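Long-range contact in transcriptional regulator, HTH_3 family (Vibrio cholerae, PDB 1Y9Q), which probably acts as a DNA-binding transcription factor and carries a cupin domain that binds zinc and D-methionine: residues 132-145 with 150-164. Numbering follows the deposited sequence.
Sequences VLEGIMKVFFDEQW and QGEHIRFFSDQPHGY. With ZN (zinc ion), chain B; MED (D-methionine), chain C.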
loop_
_atom_site.group_PDB
_atom_site.type_symbol
_atom_site.label_atom_id
_atom_site.label_comp_id
_atom_site.label_asym_id
_atom_site.label_seq_id
_atom_site.Cartn_x
_atom_site.Cartn_y
_atom_site.Cartn_z
ATOM N N VAL A 132 -15.044 2.735 -15.241
ATOM C CA VAL A 132 -15.720 1.500 -14.859
ATOM C C VAL A 132 -16.667 0.996 -15.942
ATOM O O VAL A 132 -17.622 1.676 -16.317
ATOM C CB VAL A 132 -16.505 1.682 -13.541
ATOM C CG1 VAL A 132 -17.055 0.339 -13.076
ATOM C CG2 VAL A 132 -15.592 2.270 -12.469
ATOM N N LEU A 133 -16.393 -0.201 -16.445
ATOM C CA LEU A 133 -17.225 -0.792 -17.487
ATOM C C LEU A 133 -18.363 -1.625 -16.894
ATOM O O LEU A 133 -19.458 -1.686 -17.459
ATOM C CB LEU A 133 -16.371 -1.676 -18.399
ATOM C CG LEU A 133 -15.176 -0.997 -19.078
ATOM C CD1 LEU A 133 -14.426 -2.006 -19.931
ATOM C CD2 LEU A 133 -15.667 0.165 -19.936
ATOM N N GLU A 134 -18.103 -2.250 -15.751
ATOM C CA GLU A 134 -19.101 -3.092 -15.106
ATOM C C GLU A 134 -18.897 -3.188 -13.601
ATOM O O GLU A 134 -17.763 -3.226 -13.118
ATOM C CB GLU A 134 -19.051 -4.502 -15.700
ATOM C CG GLU A 134 -20.152 -5.424 -15.197
ATOM C CD GLU A 134 -19.835 -6.887 -15.429
ATOM O OE1 GLU A 134 -19.400 -7.233 -16.550
ATOM O OE2 GLU A 134 -20.023 -7.694 -14.492
ATOM N N GLY A 135 -20.006 -3.229 -12.867
ATOM C CA GLY A 135 -19.947 -3.348 -11.425
ATOM C C GLY A 135 -19.621 -2.086 -10.652
ATOM O O GLY A 135 -19.705 -0.967 -11.165
ATOM N N ILE A 136 -19.254 -2.286 -9.393
ATOM C CA ILE A 136 -18.904 -1.203 -8.493
ATOM C C ILE A 136 -17.496 -1.492 -7.982
ATOM O O ILE A 136 -17.181 -2.623 -7.616
ATOM C CB ILE A 136 -19.885 -1.140 -7.296
ATOM C CG1 ILE A 136 -21.291 -0.795 -7.794
ATOM C CG2 ILE A 136 -19.407 -0.112 -6.275
ATOM C CD1 ILE A 136 -22.342 -0.818 -6.704
HETATM N N MSE A 137 -16.650 -0.471 -7.966
HETATM C CA MSE A 137 -15.278 -0.636 -7.508
HETATM C C MSE A 137 -14.836 0.609 -6.751
HETATM O O MSE A 137 -15.541 1.614 -6.745
HETATM C CB MSE A 137 -14.353 -0.847 -8.711
HETATM C CG MSE A 137 -14.072 0.441 -9.475
HETATM SE SE MSE A 137 -12.738 0.243 -10.845
HETATM C CE MSE A 137 -11.197 -0.090 -9.710
ATOM N N LYS A 138 -13.676 0.533 -6.100
ATOM C CA LYS A 138 -13.135 1.687 -5.391
ATOM C C LYS A 138 -11.657 1.840 -5.745
ATOM O O LYS A 138 -10.975 0.861 -6.012
ATOM C CB LYS A 138 -13.330 1.555 -3.874
ATOM C CG LYS A 138 -12.876 0.242 -3.264
ATOM C CD LYS A 138 -13.115 0.267 -1.747
ATOM C CE LYS A 138 -12.659 -1.016 -1.067
ATOM N NZ LYS A 138 -12.878 -0.942 0.406
ATOM N N VAL A 139 -11.183 3.080 -5.782
ATOM C CA VAL A 139 -9.796 3.356 -6.133
ATOM C C VAL A 139 -9.156 4.174 -5.026
ATOM O O VAL A 139 -9.702 5.196 -4.614
ATOM C CB VAL A 139 -9.723 4.157 -7.450
ATOM C CG1 VAL A 139 -8.270 4.404 -7.840
ATOM C CG2 VAL A 139 -10.444 3.401 -8.557
ATOM N N PHE A 140 -7.996 3.738 -4.557
ATOM C CA PHE A 140 -7.315 4.441 -3.476
ATOM C C PHE A 140 -6.184 5.366 -3.934
ATOM O O PHE A 140 -5.352 4.993 -4.762
ATOM C CB PHE A 140 -6.755 3.419 -2.481
ATOM C CG PHE A 140 -6.190 4.032 -1.225
ATOM C CD1 PHE A 140 -7.006 4.263 -0.120
ATOM C CD2 PHE A 140 -4.842 4.368 -1.146
ATOM C CE1 PHE A 140 -6.486 4.817 1.046
ATOM C CE2 PHE A 140 -4.311 4.926 0.020
ATOM C CZ PHE A 140 -5.137 5.148 1.117
ATOM N N PHE A 141 -6.173 6.579 -3.387
ATOM C CA PHE A 141 -5.150 7.582 -3.666
ATOM C C PHE A 141 -5.437 8.821 -2.818
ATOM O O PHE A 141 -6.569 9.027 -2.381
ATOM C CB PHE A 141 -5.080 7.918 -5.172
ATOM C CG PHE A 141 -6.281 8.637 -5.717
ATOM C CD1 PHE A 141 -6.431 10.007 -5.537
ATOM C CD2 PHE A 141 -7.240 7.950 -6.456
ATOM C CE1 PHE A 141 -7.514 10.689 -6.084
ATOM C CE2 PHE A 141 -8.333 8.622 -7.008
ATOM C CZ PHE A 141 -8.468 9.994 -6.823
ATOM N N ASP A 142 -4.411 9.629 -2.574
ATOM C CA ASP A 142 -4.559 10.819 -1.744
ATOM C C ASP A 142 -5.150 10.437 -0.389
ATOM O O ASP A 142 -6.023 11.129 0.138
ATOM C CB ASP A 142 -5.449 11.861 -2.426
ATOM C CG ASP A 142 -4.832 12.414 -3.697
ATOM O OD1 ASP A 142 -3.588 12.390 -3.818
ATOM O OD2 ASP A 142 -5.588 12.886 -4.571
ATOM N N GLU A 143 -4.672 9.316 0.146
ATOM C CA GLU A 143 -5.077 8.796 1.450
ATOM C C GLU A 143 -6.528 8.330 1.574
ATOM O O GLU A 143 -7.020 8.131 2.684
ATOM C CB GLU A 143 -4.803 9.832 2.552
ATOM C CG GLU A 143 -3.445 10.534 2.494
ATOM C CD GLU A 143 -2.281 9.597 2.242
ATOM O OE1 GLU A 143 -2.236 8.504 2.845
ATOM O OE2 GLU A 143 -1.397 9.964 1.445
ATOM N N GLN A 144 -7.229 8.148 0.464
ATOM C CA GLN A 144 -8.607 7.699 0.588
ATOM C C GLN A 144 -9.156 6.891 -0.571
ATOM O O GLN A 144 -8.637 6.926 -1.689
ATOM C CB GLN A 144 -9.529 8.893 0.852
ATOM C CG GLN A 144 -9.536 9.934 -0.245
ATOM C CD GLN A 144 -10.459 11.097 0.071
ATOM O OE1 GLN A 144 -11.678 10.935 0.156
ATOM N NE2 GLN A 144 -9.878 12.278 0.253
ATOM N N TRP A 145 -10.219 6.151 -0.279
ATOM C CA TRP A 145 -10.887 5.337 -1.279
ATOM C C TRP A 145 -11.962 6.161 -1.966
ATOM O O TRP A 145 -12.667 6.939 -1.321
ATOM C CB TRP A 145 -11.533 4.115 -0.631
ATOM C CG TRP A 145 -10.565 3.044 -0.240
ATOM C CD1 TRP A 145 -10.093 2.774 1.016
ATOM C CD2 TRP A 145 -9.973 2.075 -1.109
ATOM N NE1 TRP A 145 -9.247 1.689 0.979
ATOM C CE2 TRP A 145 -9.157 1.242 -0.314
ATOM C CE3 TRP A 145 -10.051 1.830 -2.487
ATOM C CZ2 TRP A 145 -8.424 0.176 -0.851
ATOM C CZ3 TRP A 145 -9.322 0.770 -3.023
ATOM C CH2 TRP A 145 -8.521 -0.042 -2.204
ATOM N N GLN A 150 -20.665 1.814 -12.381
ATOM C CA GLN A 150 -20.569 1.638 -13.823
ATOM C C GLN A 150 -20.690 2.978 -14.541
ATOM O O GLN A 150 -21.580 3.775 -14.244
ATOM C CB GLN A 150 -21.666 0.689 -14.329
ATOM C CG GLN A 150 -21.654 0.513 -15.846
ATOM C CD GLN A 150 -22.675 -0.495 -16.349
ATOM O OE1 GLN A 150 -23.860 -0.404 -16.038
ATOM N NE2 GLN A 150 -22.217 -1.455 -17.142
ATOM N N GLY A 151 -19.782 3.225 -15.480
ATOM C CA GLY A 151 -19.815 4.468 -16.230
ATOM C C GLY A 151 -19.051 5.615 -15.595
ATOM O O GLY A 151 -18.696 6.575 -16.276
ATOM N N GLU A 152 -18.796 5.529 -14.293
ATOM C CA GLU A 152 -18.071 6.593 -13.616
ATOM C C GLU A 152 -16.586 6.515 -13.956
ATOM O O GLU A 152 -16.077 5.462 -14.350
ATOM C CB GLU A 152 -18.313 6.524 -12.104
ATOM C CG GLU A 152 -19.807 6.589 -11.761
ATOM C CD GLU A 152 -20.083 7.002 -10.329
ATOM O OE1 GLU A 152 -19.513 6.387 -9.407
ATOM O OE2 GLU A 152 -20.881 7.943 -10.129
ATOM N N HIS A 153 -15.893 7.636 -13.806
ATOM C CA HIS A 153 -14.483 7.696 -14.159
ATOM C C HIS A 153 -13.732 8.665 -13.271
ATOM O O HIS A 153 -14.332 9.505 -12.609
ATOM C CB HIS A 153 -14.364 8.138 -15.613
ATOM C CG HIS A 153 -15.240 9.304 -15.949
ATOM N ND1 HIS A 153 -14.942 10.596 -15.569
ATOM C CD2 HIS A 153 -16.440 9.365 -16.574
ATOM C CE1 HIS A 153 -15.919 11.401 -15.946
ATOM N NE2 HIS A 153 -16.841 10.677 -16.558
ATOM N N ILE A 154 -12.412 8.542 -13.262
ATOM C CA ILE A 154 -11.585 9.416 -12.444
ATOM C C ILE A 154 -10.133 9.253 -12.877
ATOM O O ILE A 154 -9.778 8.251 -13.498
ATOM C CB ILE A 154 -11.724 9.018 -10.952
ATOM C CG1 ILE A 154 -11.270 10.160 -10.040
ATOM C CG2 ILE A 154 -10.905 7.762 -10.672
ATOM C CD1 ILE A 154 -11.551 9.892 -8.568
ATOM N N ARG A 155 -9.305 10.250 -12.584
ATOM C CA ARG A 155 -7.885 10.148 -12.891
ATOM C C ARG A 155 -7.123 10.590 -11.660
ATOM O O ARG A 155 -7.647 11.342 -10.833
ATOM C CB ARG A 155 -7.488 10.992 -14.114
ATOM C CG ARG A 155 -7.824 12.471 -14.063
ATOM C CD ARG A 155 -6.887 13.254 -14.994
ATOM N NE ARG A 155 -5.655 13.626 -14.303
ATOM C CZ ARG A 155 -4.595 14.180 -14.886
ATOM N NH1 ARG A 155 -4.590 14.424 -16.189
ATOM N NH2 ARG A 155 -3.550 14.529 -14.149
ATOM N N PHE A 156 -5.890 10.115 -11.524
ATOM C CA PHE A 156 -5.085 10.464 -10.364
ATOM C C PHE A 156 -3.601 10.289 -10.640
ATOM O O PHE A 156 -3.211 9.590 -11.576
ATOM C CB PHE A 156 -5.493 9.582 -9.176
ATOM C CG PHE A 156 -5.234 8.114 -9.386
ATOM C CD1 PHE A 156 -4.054 7.524 -8.933
ATOM C CD2 PHE A 156 -6.174 7.316 -10.035
ATOM C CE1 PHE A 156 -3.814 6.160 -9.122
ATOM C CE2 PHE A 156 -5.944 5.957 -10.230
ATOM C CZ PHE A 156 -4.764 5.376 -9.773
ATOM N N PHE A 157 -2.776 10.944 -9.831
ATOM C CA PHE A 157 -1.334 10.820 -9.968
ATOM C C PHE A 157 -1.004 9.498 -9.291
ATOM O O PHE A 157 -1.260 9.324 -8.100
ATOM C CB PHE A 157 -0.638 11.993 -9.276
ATOM C CG PHE A 157 -0.853 13.302 -9.973
ATOM C CD1 PHE A 157 -0.171 13.594 -11.149
ATOM C CD2 PHE A 157 -1.775 14.222 -9.484
ATOM C CE1 PHE A 157 -0.408 14.785 -11.836
ATOM C CE2 PHE A 157 -2.021 15.417 -10.162
ATOM C CZ PHE A 157 -1.334 15.697 -11.340
ATOM N N SER A 158 -0.452 8.563 -10.062
ATOM C CA SER A 158 -0.136 7.236 -9.556
ATOM C C SER A 158 1.235 7.062 -8.924
ATOM O O SER A 158 1.586 5.950 -8.511
ATOM C CB SER A 158 -0.306 6.196 -10.672
ATOM O OG SER A 158 0.665 6.368 -11.694
ATOM N N ASP A 159 2.014 8.139 -8.855
ATOM C CA ASP A 159 3.331 8.055 -8.234
ATOM C C ASP A 159 3.164 8.221 -6.724
ATOM O O ASP A 159 3.845 9.022 -6.074
ATOM C CB ASP A 159 4.285 9.114 -8.816
ATOM C CG ASP A 159 3.757 10.537 -8.686
ATOM O OD1 ASP A 159 2.573 10.725 -8.329
ATOM O OD2 ASP A 159 4.535 11.476 -8.958
ATOM N N GLN A 160 2.225 7.449 -6.185
ATOM C CA GLN A 160 1.914 7.440 -4.761
ATOM C C GLN A 160 1.246 6.108 -4.474
ATOM O O GLN A 160 0.791 5.427 -5.399
ATOM C CB GLN A 160 0.932 8.563 -4.413
ATOM C CG GLN A 160 -0.440 8.407 -5.070
ATOM C CD GLN A 160 -1.438 9.436 -4.578
ATOM O OE1 GLN A 160 -1.688 9.541 -3.378
ATOM N NE2 GLN A 160 -2.015 10.202 -5.503
ATOM N N PRO A 161 1.186 5.705 -3.195
ATOM C CA PRO A 161 0.536 4.430 -2.895
ATOM C C PRO A 161 -0.894 4.527 -3.403
ATOM O O PRO A 161 -1.575 5.527 -3.167
ATOM C CB PRO A 161 0.601 4.361 -1.368
ATOM C CG PRO A 161 1.875 5.089 -1.063
ATOM C CD PRO A 161 1.774 6.292 -1.978
ATOM N N HIS A 162 -1.337 3.511 -4.130
ATOM C CA HIS A 162 -2.700 3.507 -4.648
ATOM C C HIS A 162 -3.222 2.088 -4.693
ATOM O O HIS A 162 -2.523 1.154 -4.309
ATOM C CB HIS A 162 -2.779 4.166 -6.044
ATOM C CG HIS A 162 -1.959 3.492 -7.103
ATOM N ND1 HIS A 162 -0.584 3.561 -7.143
ATOM C CD2 HIS A 162 -2.330 2.778 -8.198
ATOM C CE1 HIS A 162 -0.141 2.921 -8.213
ATOM N NE2 HIS A 162 -1.182 2.437 -8.868
ATOM N N GLY A 163 -4.459 1.923 -5.142
ATOM C CA GLY A 163 -5.015 0.585 -5.201
ATOM C C GLY A 163 -6.364 0.531 -5.877
ATOM O O GLY A 163 -6.966 1.566 -6.163
ATOM N N TYR A 164 -6.833 -0.686 -6.130
ATOM C CA TYR A 164 -8.116 -0.909 -6.784
ATOM C C TYR A 164 -8.831 -2.036 -6.061
ATOM O O TYR A 164 -8.199 -2.997 -5.636
ATOM C CB TYR A 164 -7.906 -1.324 -8.237
ATOM C CG TYR A 164 -6.749 -0.629 -8.905
ATOM C CD1 TYR A 164 -5.435 -1.030 -8.660
ATOM C CD2 TYR A 164 -6.962 0.446 -9.763
ATOM C CE1 TYR A 164 -4.361 -0.377 -9.255
ATOM C CE2 TYR A 164 -5.896 1.107 -10.363
ATOM C CZ TYR A 164 -4.601 0.691 -10.103
ATOM O OH TYR A 164 -3.553 1.349 -10.687
HETATM ZN ZN ZN B . -1.364 1.529 -10.907
HETATM N N MED C . -1.604 0.447 -12.833
HETATM C CA MED C . -1.607 -1.023 -12.580
HETATM C C MED C . -1.332 -1.325 -11.101
HETATM O O MED C . -1.139 -0.436 -10.260
HETATM C CB MED C . -2.963 -1.610 -13.037
HETATM C CG MED C . -3.225 -3.097 -12.915
HETATM S SD MED C . -2.105 -3.891 -14.107
HETATM C CE MED C . -2.686 -3.304 -15.637
HETATM O OXT MED C . -1.292 -2.495 -10.723
HETATM O O HOH W 1 -22.394 -0.332 -11.357
HETATM O O HOH W 2 -4.042 12.394 -7.592
HETATM O O HOH W 3 -2.085 7.567 -1.090
#
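Phe-140 and Gly-163 form an antiparallel hydrogen-bonded pair, with Phe-140 N to Gly-163 O at 2.9 Å, between strands 137-141 and 162-164, while strand 153-157 passes 137-141 at 8.6 Å between axes and 24° from parallel, too far for backbone bonding. Side chains fill that gap. Phe-156 CB sits over the centre of one face of the Phe-141 ring, 3.5 Å from its centroid; the two rings lie nearly parallel, planes 6° apart, but slide past each other with little overlap. Ile-154 CD1 meets the same Phe-141 ring in its plane, 3.5 Å from CZ, and Val-139 CG1 reaches CE2 of Phe-156. His-146 stacks on Phe-141 as well.

Past the strand, Gln-160 clamps the type I' turn 141-144. With CG wedged between backbone N and carbonyl carbon (chi1 64°) and the chain extended beyond it, the amide takes Asp-142 N on OE1 at 2.8 Å, while NE2 gives to Phe-157 O in the amide plane and to Asp-142 OD1 from above the carboxylate plane. All three bonds fix the amide's rotation. At the opposite end Val-132 pairs through its backbone with Gly-151 and Glu-152, and Gln-150 NE2 bonds Leu-133 O at 2.8 Å.

His-162 ND1 donates to Gln-160 O nearly in the ring plane, which orients NE2 toward zinc at 2.2 Å; Tyr-164 OH binds the metal at the same distance. His-122, Glu-128 and the D-methionine N and O complete the site, in the two-sheet beta-barrel of a cupin.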